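Local coordinates for hypothetical membrane protein (Corynebacterium glutamicum, PDB 6JSA) that binds heme through its C-terminal HtaA domain, the part described here, and probably takes part in heme transfer during heme uptake, at residues S9-V14 against P158-A163; I61-S66 against A81-S86; E93-V98 against Y110-V115; G116-S121 against G132-S137. All coordinates share one frame; numbering follows the deposited sequence. Where two conformers were deposited one is given.

Contact 1 of 4, residues S9-V14 against P158-A163; sequences SAQWGV and PISFSA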
loop_
_atom_site.group_PDB
_atom_site.type_symbol
_atom_site.label_atom_id
_atom_site.label_comp_id
_atom_site.label_asym_id
_atom_site.label_seq_id
_atom_site.Cartn_x
_atom_site.Cartn_y
_atom_site.Cartn_z
ATOM N N SER A 9 4.688 3.351 11.463
ATOM C CA SER A 9 5.496 3.250 10.263
ATOM C C SER A 9 5.078 1.992 9.523
ATOM O O SER A 9 4.624 1.016 10.127
ATOM C CB SER A 9 6.993 3.186 10.581
ATOM O OG SER A 9 7.297 1.997 11.276
ATOM N N ALA A 10 5.197 2.030 8.204
ATOM C CA ALA A 10 4.889 0.870 7.389
ATOM C C ALA A 10 5.924 0.768 6.287
ATOM O O ALA A 10 6.515 1.770 5.864
ATOM C CB ALA A 10 3.474 0.915 6.799
ATOM N N GLN A 11 6.117 -0.460 5.815
ATOM C CA GLN A 11 7.062 -0.775 4.756
ATOM C C GLN A 11 6.337 -1.629 3.731
ATOM O O GLN A 11 5.764 -2.671 4.078
ATOM C CB GLN A 11 8.277 -1.519 5.315
ATOM C CG GLN A 11 8.990 -0.768 6.446
ATOM C CD GLN A 11 8.300 -0.930 7.802
ATOM O OE1 GLN A 11 7.838 -2.018 8.151
ATOM N NE2 GLN A 11 8.217 0.160 8.560
ATOM N N TRP A 12 6.332 -1.177 2.477
ATOM C CA TRP A 12 5.649 -1.901 1.405
ATOM C C TRP A 12 6.305 -1.527 0.090
ATOM O O TRP A 12 6.356 -0.342 -0.256
ATOM C CB TRP A 12 4.171 -1.538 1.366
ATOM C CG TRP A 12 3.375 -2.352 0.377
ATOM C CD1 TRP A 12 3.424 -3.712 0.194
ATOM C CD2 TRP A 12 2.381 -1.865 -0.533
ATOM N NE1 TRP A 12 2.533 -4.091 -0.780
ATOM C CE2 TRP A 12 1.883 -2.980 -1.247
ATOM C CE3 TRP A 12 1.874 -0.594 -0.830
ATOM C CZ2 TRP A 12 0.900 -2.863 -2.231
ATOM C CZ3 TRP A 12 0.895 -0.479 -1.817
ATOM C CH2 TRP A 12 0.421 -1.610 -2.499
ATOM N N GLY A 13 6.790 -2.523 -0.646
ATOM C CA GLY A 13 7.387 -2.230 -1.930
ATOM C C GLY A 13 6.441 -2.166 -3.109
ATOM O O GLY A 13 6.907 -1.964 -4.235
ATOM N N VAL A 14 5.134 -2.296 -2.880
ATOM C CA VAL A 14 4.119 -2.460 -3.919
ATOM C C VAL A 14 4.289 -3.837 -4.546
ATOM O O VAL A 14 3.542 -4.765 -4.217
ATOM C CB VAL A 14 4.071 -1.311 -4.947
ATOM C CG1 VAL A 14 2.938 -1.554 -5.930
ATOM C CG2 VAL A 14 3.872 0.024 -4.224
ATOM N N PRO A 158 4.532 -8.227 0.349
ATOM C CA PRO A 158 3.895 -8.180 1.670
ATOM C C PRO A 158 4.099 -6.809 2.299
ATOM O O PRO A 158 5.026 -6.063 1.965
ATOM C CB PRO A 158 4.648 -9.258 2.454
ATOM C CG PRO A 158 6.015 -9.249 1.841
ATOM C CD PRO A 158 5.785 -9.005 0.368
ATOM N N ILE A 159 3.207 -6.463 3.222
ATOM C CA ILE A 159 3.278 -5.187 3.927
ATOM C C ILE A 159 3.515 -5.445 5.409
ATOM O O ILE A 159 2.976 -6.399 5.979
ATOM C CB ILE A 159 2.017 -4.321 3.696
ATOM C CG1 ILE A 159 2.187 -2.936 4.329
ATOM C CG2 ILE A 159 0.745 -5.019 4.183
ATOM C CD1 ILE A 159 1.211 -1.899 3.795
ATOM N N SER A 160 4.345 -4.605 6.030
ATOM C CA SER A 160 4.562 -4.669 7.465
ATOM C C SER A 160 4.359 -3.291 8.070
ATOM O O SER A 160 4.502 -2.265 7.398
ATOM C CB SER A 160 5.957 -5.191 7.822
ATOM O OG SER A 160 6.959 -4.416 7.200
ATOM N N PHE A 161 4.004 -3.281 9.350
ATOM C CA PHE A 161 3.829 -2.021 10.056
ATOM C C PHE A 161 4.173 -2.216 11.523
ATOM O O PHE A 161 4.121 -3.327 12.060
ATOM C CB PHE A 161 2.403 -1.456 9.931
ATOM C CG PHE A 161 1.412 -2.101 10.862
ATOM C CD1 PHE A 161 0.785 -3.290 10.516
ATOM C CD2 PHE A 161 1.105 -1.514 12.084
ATOM C CE1 PHE A 161 -0.119 -3.891 11.379
ATOM C CE2 PHE A 161 0.204 -2.120 12.954
ATOM C CZ PHE A 161 -0.412 -3.303 12.600
ATOM N N SER A 162 4.482 -1.105 12.171
ATOM C CA SER A 162 4.579 -1.068 13.615
ATOM C C SER A 162 4.045 0.273 14.081
ATOM O O SER A 162 4.153 1.277 13.376
ATOM C CB SER A 162 6.015 -1.302 14.084
ATOM O OG SER A 162 6.880 -0.302 13.602
ATOM N N ALA A 163 3.458 0.279 15.271
ATOM C CA ALA A 163 2.860 1.489 15.803
ATOM C C ALA A 163 2.978 1.488 17.316
ATOM O O ALA A 163 2.852 0.446 17.962
ATOM C CB ALA A 163 1.387 1.612 15.401
HETATM O O HOH W 1 7.256 -4.957 0.895
#

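Contact 2 of 4, residues I61-S66 against A81-S86; sequences INFPGS and ANIEIS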
loop_
_atom_site.group_PDB
_atom_site.type_symbol
_atom_site.label_atom_id
_atom_site.label_comp_id
_atom_site.label_asym_id
_atom_site.label_seq_id
_atom_site.Cartn_x
_atom_site.Cartn_y
_atom_site.Cartn_z
ATOM N N ILE A 61 -4.714 2.021 10.470
ATOM C CA ILE A 61 -3.462 2.756 10.582
ATOM C C ILE A 61 -3.332 3.569 9.297
ATOM O O ILE A 61 -3.242 2.994 8.203
ATOM C CB ILE A 61 -2.261 1.807 10.739
ATOM C CG1 ILE A 61 -2.576 0.629 11.677
ATOM C CG2 ILE A 61 -1.033 2.587 11.193
ATOM C CD1 ILE A 61 -2.747 1.026 13.110
ATOM N N ASN A 62 -3.334 4.894 9.420
ATOM C CA ASN A 62 -3.402 5.792 8.272
ATOM C C ASN A 62 -2.064 6.466 8.005
ATOM O O ASN A 62 -1.388 6.919 8.936
ATOM C CB ASN A 62 -4.436 6.893 8.510
ATOM C CG ASN A 62 -5.842 6.371 8.521
ATOM O OD1 ASN A 62 -6.413 6.086 7.468
ATOM N ND2 ASN A 62 -6.422 6.254 9.707
ATOM N N PHE A 63 -1.710 6.572 6.722
ATOM C CA PHE A 63 -0.469 7.226 6.336
ATOM C C PHE A 63 -0.719 8.264 5.255
ATOM O O PHE A 63 -1.499 8.017 4.329
ATOM C CB PHE A 63 0.538 6.197 5.809
ATOM C CG PHE A 63 0.896 5.155 6.824
ATOM C CD1 PHE A 63 1.926 5.380 7.721
ATOM C CD2 PHE A 63 0.179 3.968 6.914
ATOM C CE1 PHE A 63 2.252 4.440 8.680
ATOM C CE2 PHE A 63 0.500 3.027 7.875
ATOM C CZ PHE A 63 1.540 3.266 8.754
ATOM N N PRO A 64 -0.064 9.418 5.334
ATOM C CA PRO A 64 -0.083 10.370 4.221
ATOM C C PRO A 64 0.984 9.967 3.206
ATOM O O PRO A 64 1.737 9.012 3.403
ATOM C CB PRO A 64 0.307 11.673 4.912
ATOM C CG PRO A 64 1.341 11.204 5.897
ATOM C CD PRO A 64 0.848 9.862 6.405
ATOM N N GLY A 65 1.044 10.717 2.114
ATOM C CA GLY A 65 2.120 10.560 1.160
ATOM C C GLY A 65 1.685 9.834 -0.103
ATOM O O GLY A 65 0.722 9.059 -0.122
ATOM N N SER A 66 2.435 10.077 -1.172
ATOM C CA SER A 66 2.124 9.487 -2.464
ATOM C C SER A 66 3.375 8.973 -3.164
ATOM O O SER A 66 4.487 9.480 -2.971
ATOM C CB SER A 66 1.396 10.480 -3.367
ATOM O OG SER A 66 2.167 11.639 -3.555
ATOM N N ALA A 81 -1.729 6.918 -3.214
ATOM C CA ALA A 81 -1.615 7.908 -2.148
ATOM C C ALA A 81 -2.440 7.513 -0.930
ATOM O O ALA A 81 -3.428 6.781 -1.024
ATOM C CB ALA A 81 -2.067 9.291 -2.617
ATOM N N ASN A 82 -2.025 8.033 0.228
ATOM C CA ASN A 82 -2.811 7.928 1.461
ATOM C C ASN A 82 -3.149 6.476 1.806
ATOM O O ASN A 82 -4.318 6.111 2.011
ATOM C CB ASN A 82 -4.072 8.782 1.364
ATOM C CG ASN A 82 -3.762 10.236 1.200
ATOM O OD1 ASN A 82 -2.979 10.792 1.968
ATOM N ND2 ASN A 82 -4.362 10.869 0.199
ATOM N N ILE A 83 -2.115 5.639 1.896
ATOM C CA ILE A 83 -2.371 4.233 2.197
ATOM C C ILE A 83 -2.903 4.086 3.617
ATOM O O ILE A 83 -2.614 4.893 4.515
ATOM C CB ILE A 83 -1.166 3.308 1.946
ATOM C CG1 ILE A 83 -0.091 3.490 3.012
ATOM C CG2 ILE A 83 -0.621 3.482 0.542
ATOM C CD1 ILE A 83 0.849 2.292 3.087
ATOM N N GLU A 84 -3.697 3.041 3.814
ATOM C CA GLU A 84 -4.300 2.725 5.099
ATOM C C GLU A 84 -4.274 1.215 5.257
ATOM O O GLU A 84 -4.657 0.486 4.335
ATOM C CB GLU A 84 -5.749 3.225 5.157
ATOM C CG GLU A 84 -6.550 2.702 6.332
ATOM C CD GLU A 84 -7.986 3.176 6.301
ATOM O OE1 GLU A 84 -8.304 4.086 5.499
ATOM O OE2 GLU A 84 -8.801 2.630 7.075
ATOM N N ILE A 85 -3.779 0.750 6.400
ATOM C CA ILE A 85 -3.871 -0.649 6.792
ATOM C C ILE A 85 -5.060 -0.781 7.730
ATOM O O ILE A 85 -5.065 -0.210 8.824
ATOM C CB ILE A 85 -2.582 -1.111 7.488
ATOM C CG1 ILE A 85 -1.390 -1.001 6.531
ATOM C CG2 ILE A 85 -2.743 -2.527 7.999
ATOM C CD1 ILE A 85 -0.053 -1.196 7.207
ATOM N N SER A 86 -6.071 -1.523 7.304
ATOM C CA SER A 86 -7.246 -1.800 8.112
ATOM C C SER A 86 -7.251 -3.286 8.434
ATOM O O SER A 86 -6.943 -4.111 7.571
ATOM C CB SER A 86 -8.504 -1.419 7.332
ATOM O OG SER A 86 -9.667 -1.571 8.112
HETATM O O HOH W 2 0.517 6.865 1.796
HETATM O O HOH W 3 -1.035 12.578 1.548
#

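Contact 3 of 4, residues E93-V98 against Y110-V115; sequences ELIADV and YGRTVV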
loop_
_atom_site.group_PDB
_atom_site.type_symbol
_atom_site.label_atom_id
_atom_site.label_comp_id
_atom_site.label_asym_id
_atom_site.label_seq_id
_atom_site.Cartn_x
_atom_site.Cartn_y
_atom_site.Cartn_z
ATOM N N GLU A 93 -7.510 -5.109 4.979
ATOM C CA GLU A 93 -7.541 -4.463 3.677
ATOM C C GLU A 93 -6.450 -3.410 3.606
ATOM O O GLU A 93 -6.191 -2.690 4.580
ATOM C CB GLU A 93 -8.892 -3.781 3.447
ATOM C CG GLU A 93 -10.059 -4.750 3.387
ATOM C CD GLU A 93 -11.393 -4.052 3.223
ATOM O OE1 GLU A 93 -11.534 -2.902 3.687
ATOM O OE2 GLU A 93 -12.301 -4.655 2.620
ATOM N N LEU A 94 -5.820 -3.318 2.448
ATOM C CA LEU A 94 -4.904 -2.227 2.139
ATOM C C LEU A 94 -5.669 -1.270 1.233
ATOM O O LEU A 94 -6.069 -1.645 0.125
ATOM C CB LEU A 94 -3.656 -2.770 1.452
ATOM C CG LEU A 94 -2.577 -1.748 1.104
ATOM C CD1 LEU A 94 -2.165 -0.938 2.325
ATOM C CD2 LEU A 94 -1.385 -2.477 0.499
ATOM N N ILE A 95 -5.913 -0.062 1.724
ATOM C CA ILE A 95 -6.719 0.943 1.041
ATOM C C ILE A 95 -5.809 2.085 0.600
ATOM O O ILE A 95 -4.880 2.460 1.321
ATOM C CB ILE A 95 -7.811 1.447 2.007
ATOM C CG1 ILE A 95 -8.735 0.296 2.430
ATOM C CG2 ILE A 95 -8.603 2.596 1.412
ATOM C CD1 ILE A 95 -9.512 0.578 3.706
ATOM N N ALA A 96 -6.079 2.649 -0.578
ATOM C CA ALA A 96 -5.318 3.799 -1.048
ATOM C C ALA A 96 -6.157 4.561 -2.061
ATOM O O ALA A 96 -7.135 4.037 -2.602
ATOM C CB ALA A 96 -3.991 3.371 -1.674
ATOM N N ASP A 97 -5.766 5.811 -2.302
ATOM C CA ASP A 97 -6.288 6.600 -3.411
ATOM C C ASP A 97 -5.428 6.308 -4.633
ATOM O O ASP A 97 -4.200 6.434 -4.574
ATOM C CB ASP A 97 -6.183 8.095 -3.103
ATOM C CG ASP A 97 -6.860 8.487 -1.800
ATOM O OD1 ASP A 97 -7.743 7.740 -1.329
ATOM O OD2 ASP A 97 -6.507 9.558 -1.256
ATOM N N VAL A 98 -6.055 5.899 -5.735
ATOM C CA VAL A 98 -5.313 5.424 -6.902
ATOM C C VAL A 98 -5.818 6.099 -8.168
ATOM O O VAL A 98 -7.024 6.104 -8.437
ATOM C CB VAL A 98 -5.402 3.893 -7.055
ATOM C CG1 VAL A 98 -4.613 3.428 -8.292
ATOM C CG2 VAL A 98 -4.898 3.203 -5.799
ATOM N N TYR A 110 -9.554 5.947 -9.682
ATOM C CA TYR A 110 -10.262 4.894 -8.964
ATOM C C TYR A 110 -10.781 5.363 -7.619
ATOM O O TYR A 110 -11.517 4.618 -6.958
ATOM C CB TYR A 110 -9.360 3.660 -8.797
ATOM C CG TYR A 110 -9.042 3.026 -10.125
ATOM C CD1 TYR A 110 -7.955 3.449 -10.876
ATOM C CD2 TYR A 110 -9.861 2.029 -10.652
ATOM C CE1 TYR A 110 -7.687 2.892 -12.110
ATOM C CE2 TYR A 110 -9.601 1.460 -11.879
ATOM C CZ TYR A 110 -8.513 1.899 -12.608
ATOM O OH TYR A 110 -8.249 1.351 -13.839
ATOM N N GLY A 111 -10.429 6.580 -7.215
ATOM C CA GLY A 111 -10.813 7.078 -5.921
ATOM C C GLY A 111 -10.100 6.316 -4.813
ATOM O O GLY A 111 -9.046 5.698 -5.000
ATOM N N ARG A 112 -10.714 6.358 -3.639
ATOM C CA ARG A 112 -10.216 5.611 -2.497
ATOM C C ARG A 112 -10.760 4.193 -2.588
ATOM O O ARG A 112 -11.980 3.991 -2.610
ATOM C CB ARG A 112 -10.648 6.282 -1.197
ATOM C CG ARG A 112 -9.973 5.687 0.007
ATOM C CD ARG A 112 -9.849 6.682 1.149
ATOM N NE ARG A 112 -9.038 6.113 2.220
ATOM C CZ ARG A 112 -7.707 6.091 2.216
ATOM N NH1 ARG A 112 -7.028 6.621 1.201
ATOM N NH2 ARG A 112 -7.048 5.529 3.216
ATOM N N THR A 113 -9.863 3.213 -2.666
ATOM C CA THR A 113 -10.260 1.863 -3.040
ATOM C C THR A 113 -9.419 0.845 -2.282
ATOM O O THR A 113 -8.284 1.121 -1.889
ATOM C CB THR A 113 -10.094 1.665 -4.557
ATOM O OG1 THR A 113 -10.663 0.414 -4.945
ATOM C CG2 THR A 113 -8.618 1.698 -4.963
ATOM N N VAL A 114 -9.982 -0.344 -2.086
ATOM C CA VAL A 114 -9.184 -1.457 -1.588
ATOM C C VAL A 114 -8.261 -1.921 -2.708
ATOM O O VAL A 114 -8.727 -2.370 -3.760
ATOM C CB VAL A 114 -10.082 -2.594 -1.082
ATOM C CG1 VAL A 114 -9.243 -3.791 -0.656
ATOM C CG2 VAL A 114 -10.948 -2.101 0.063
ATOM N N VAL A 115 -6.951 -1.788 -2.496
ATOM C CA VAL A 115 -5.952 -2.246 -3.462
ATOM C C VAL A 115 -5.663 -3.730 -3.287
ATOM O O VAL A 115 -5.328 -4.422 -4.255
ATOM C CB VAL A 115 -4.674 -1.395 -3.315
ATOM C CG1 VAL A 115 -3.523 -1.951 -4.141
ATOM C CG2 VAL A 115 -4.951 0.031 -3.721
#

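Contact 4 of 4, residues G116-S121 against G132-S137; sequences GTLNFS and GSASVS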
loop_
_atom_site.group_PDB
_atom_site.type_symbol
_atom_site.label_atom_id
_atom_site.label_comp_id
_atom_site.label_asym_id
_atom_site.label_seq_id
_atom_site.Cartn_x
_atom_site.Cartn_y
_atom_site.Cartn_z
ATOM N N GLY A 116 -5.772 -4.243 -2.066
ATOM C CA GLY A 116 -5.550 -5.653 -1.822
ATOM C C GLY A 116 -6.139 -6.096 -0.507
ATOM O O GLY A 116 -6.365 -5.291 0.403
ATOM N N THR A 117 -6.407 -7.393 -0.426
ATOM C CA THR A 117 -6.831 -7.980 0.831
ATOM C C THR A 117 -5.619 -8.512 1.578
ATOM O O THR A 117 -4.664 -9.029 0.986
ATOM C CB THR A 117 -7.867 -9.079 0.613
ATOM O OG1 THR A 117 -7.374 -9.993 -0.363
ATOM C CG2 THR A 117 -9.179 -8.478 0.123
ATOM N N LEU A 118 -5.650 -8.344 2.894
ATOM C CA LEU A 118 -4.528 -8.688 3.752
ATOM C C LEU A 118 -4.807 -9.970 4.518
ATOM O O LEU A 118 -5.892 -10.156 5.078
ATOM C CB LEU A 118 -4.279 -7.579 4.771
ATOM C CG LEU A 118 -3.965 -6.215 4.172
ATOM C CD1 LEU A 118 -3.656 -5.216 5.274
ATOM C CD2 LEU A 118 -2.807 -6.309 3.193
ATOM N N ASN A 119 -3.799 -10.832 4.570
ATOM C CA ASN A 119 -3.805 -12.019 5.417
ATOM C C ASN A 119 -2.557 -11.920 6.283
ATOM O O ASN A 119 -1.436 -12.035 5.772
ATOM C CB ASN A 119 -3.790 -13.288 4.567
ATOM C CG ASN A 119 -3.759 -14.547 5.405
ATOM O OD1 ASN A 119 -4.138 -14.536 6.574
ATOM N ND2 ASN A 119 -3.305 -15.644 4.811
ATOM N N PHE A 120 -2.746 -11.661 7.578
ATOM C CA PHE A 120 -1.617 -11.422 8.466
ATOM C C PHE A 120 -0.959 -12.730 8.865
ATOM O O PHE A 120 -1.626 -13.649 9.343
ATOM C CB PHE A 120 -2.055 -10.643 9.706
ATOM C CG PHE A 120 -2.306 -9.195 9.426
ATOM C CD1 PHE A 120 -3.548 -8.765 8.972
ATOM C CD2 PHE A 120 -1.288 -8.260 9.568
ATOM C CE1 PHE A 120 -3.779 -7.431 8.671
ATOM C CE2 PHE A 120 -1.514 -6.916 9.276
ATOM C CZ PHE A 120 -2.766 -6.503 8.829
ATOM N N SER A 121 0.353 -12.815 8.650
ATOM C CA SER A 121 1.138 -13.914 9.195
ATOM C C SER A 121 1.530 -13.642 10.641
ATOM O O SER A 121 1.775 -14.581 11.408
ATOM C CB SER A 121 2.387 -14.122 8.342
ATOM O OG SER A 121 3.130 -12.918 8.235
ATOM N N GLY A 132 2.573 -5.847 12.717
ATOM C CA GLY A 132 2.177 -7.012 11.961
ATOM C C GLY A 132 2.779 -7.028 10.579
ATOM O O GLY A 132 3.358 -6.045 10.108
ATOM N N SER A 133 2.626 -8.182 9.939
ATOM C CA SER A 133 3.045 -8.402 8.562
ATOM C C SER A 133 1.952 -9.195 7.867
ATOM O O SER A 133 1.397 -10.136 8.449
ATOM C CB SER A 133 4.348 -9.207 8.499
ATOM O OG SER A 133 5.429 -8.497 9.075
ATOM N N ALA A 134 1.647 -8.825 6.625
ATOM C CA ALA A 134 0.570 -9.472 5.889
ATOM C C ALA A 134 0.925 -9.660 4.424
ATOM O O ALA A 134 1.593 -8.816 3.818
ATOM C CB ALA A 134 -0.718 -8.652 5.968
ATOM N N SER A 135 0.459 -10.767 3.855
ATOM C CA SER A 135 0.435 -10.893 2.405
ATOM C C SER A 135 -0.662 -9.996 1.839
ATOM O O SER A 135 -1.661 -9.697 2.508
ATOM C CB SER A 135 0.172 -12.346 1.996
ATOM O OG SER A 135 -1.115 -12.759 2.420
ATOM N N VAL A 136 -0.456 -9.559 0.596
ATOM C CA VAL A 136 -1.337 -8.614 -0.088
ATOM C C VAL A 136 -1.818 -9.264 -1.380
ATOM O O VAL A 136 -1.019 -9.524 -2.288
ATOM C CB VAL A 136 -0.617 -7.287 -0.386
ATOM C CG1 VAL A 136 -1.571 -6.319 -1.060
ATOM C CG2 VAL A 136 -0.018 -6.680 0.892
ATOM N N SER A 137 -3.123 -9.505 -1.473
ATOM C CA SER A 137 -3.736 -10.148 -2.632
ATOM C C SER A 137 -4.488 -9.095 -3.429
ATOM O O SER A 137 -5.422 -8.476 -2.917
ATOM C CB SER A 137 -4.710 -11.231 -2.177
ATOM O OG SER A 137 -4.027 -12.276 -1.518
HETATM O O HOH W 4 -3.603 -11.685 1.157
#

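Contact 1 of 4, residues S9-V14 against P158-A163
The indole of W12 meets P158 O in its plane at the edge, 3.4 Å from CD1, while V14 CA of its own segment sits over the ring centre on one face. I159 crosses the indole obliquely, its CB 3.8 Å from W12 CD1 and its CD1 as far from W12 CB. With chi1 at -174°, CG of W12 stands beside its carbonyl carbon, 4.1 Å from I159 CD1. NE1 of W12 gives its hydrogen bond to D157 O, just before the partner segment. A10 sets its CB 4.1 Å from F161 CB, on the same face of the sheet as W12 and I159. The pairing is antiparallel and joins the strand near the N terminus, 3-12, to the last strand, 159-165, of the HtaA domain, so the two ends of the fold lie side by side. S9 pairs with S162, and Q11 with S160, as hydrogen-bonded pairs whose side chains share the other face. There, in the conformer given, S160 OG donates to Q11 OE1 at 2.7 Å, in the plane of the amide and on a lone pair. Beyond the last paired residues a water accepts a hydrogen bond from G13 N and donates to P158 O at 2.7 Å.

Contact 2 of 4, residues I61-S66 against A81-S86
I61 and I85 form an antiparallel hydrogen-bonded pair, N62 and E84 the non-hydrogen-bonded pair next to it, and the register slips by one residue before S66 pairs with A81. F63 N still donates to I83 O at 2.9 Å, and N82 N donates to G65 O on the far side of the slip. Between these two bonds a water accepts from I83 N and lies 2.9 Å from G65 O, filling in where the strands part. A second water accepts from G65 N and donates to N82 OD1 at 2.7 Å, tying the N82 side chain to the opposite backbone; its ND2 binds D97. N82 has both phi and psi near +55°, and the chain turns a corner there. The F63 ring meets I83 O at the edge, in plane, and CD2 is 3.9 Å from I83 CG1, the two side chains crossing at a slant. Farther round, CE2 approaches I85 CD1 at 4.3 Å. On the face opposite I61 and I85, N62 and E84 lie side by side and point the same way; the carboxylate of E84 is held by S60. S66 CB and A81 CB touch at 3.7 Å. Strand 76-88 thus pairs with the end of strand 58-62 and, after the slip, with the start of strand 66-71, turning its corner between the two. F63 packs on A8 and A10 of strand 3-12 and F45 of strand 42-53, while I85 reaches I159 and F161 of strand 159-165 and L118 and F120 of strand 113-125.

Contact 3 of 4, residues E93-V98 against Y110-V115
R112 reaches back across I95 to D97. Its CB lies 3.3 Å from D97 OD1, and CG touches both that oxygen and I95 CG2. The chain is extended from CG to NE, with CG anti to the backbone N (chi1 -170°), and it crosses I95 at about a right angle. At NE the methyl I95 CG2 is 3.6 Å away; it lies over one face of the guanidinium, offset toward the rim. NH1 closes a salt bridge to D97 OD1 at 2.9 Å. The oxygen lies in the guanidinium plane, but NH1 stands 56° out of the carboxylate plane, and the two planes are 80° apart. NH1 also bonds N82 O, and NH2 makes a second salt bridge, to E84, so the guanidinium is gripped from several directions. On the opposite face of the sheet V98 CG2 meets V115 CG2 at 3.8 Å and A96 CB touches the same methyl. Between the faces, A96 and T113 exchange two backbone hydrogen bonds. The hairpin of strands 91-101 and 107-111 runs, past the corner at R112, into strand 113-125. A96 packs on I80 and I83 of strand 76-88, and V98 and Y110 pack against helix 140-145.

Contact 4 of 4, residues G116-S121 against G132-S137
L118 and V136 meet within an antiparallel beta hairpin of strands 113-125 and 129-138, whose L118, F120, A134 and V136 side chains share the buried face. T117 and S137 exchange two backbone hydrogen bonds, and N119 and S135 form the next hydrogen-bonded pair. L118 and V136 lie side by side and point the same way, with L118 CD2 3.6 Å from V136 CG2. A134 offers its CB to the F120 ring in a CH-pi contact, 3.7 Å from the centroid and 13° off the normal. G116, without a side chain, lets its CA come within 3.0 Å of S137 O and lie against V136 CG1. The other face is polar: T117, N119, S135 and S137. A water there donates to T117 O and to S137 OG, at 2.8 Å from the latter, and lies 3.0 Å from S135 OG; S137 OG is also bonded to Q155. I159 of strand 159-165 packs on L118 and V136, and L94 of strand 91-101 on the same pair. The chemistry is thus divided by face: alkyl and aromatic carbon packs inward against neighbouring strands, whereas hydroxyls, an amide and a bridging water line the outer side, consistent with a face turned to solvent.

From the N terminus, residues 9-14 pair with 158-163, almost the whole domain later, so that contact 1 closes the longest loop; the other three contacts all nest inside it. Within that loop contacts 2, 3 and 4 follow in series without crossing, each closing a short excursion before the next opens. Strand 76-88 of contact 2 hands on to strand 91-101 of contact 3 through E84 N to I95 O and D97 N to A81 O. Strand 113-125 serves both contacts 3 and 4, and backbone bonds from A134 and F161 join contact 4 to contact 1. I85, L94 and I159 pack across these connections, drawing all four together.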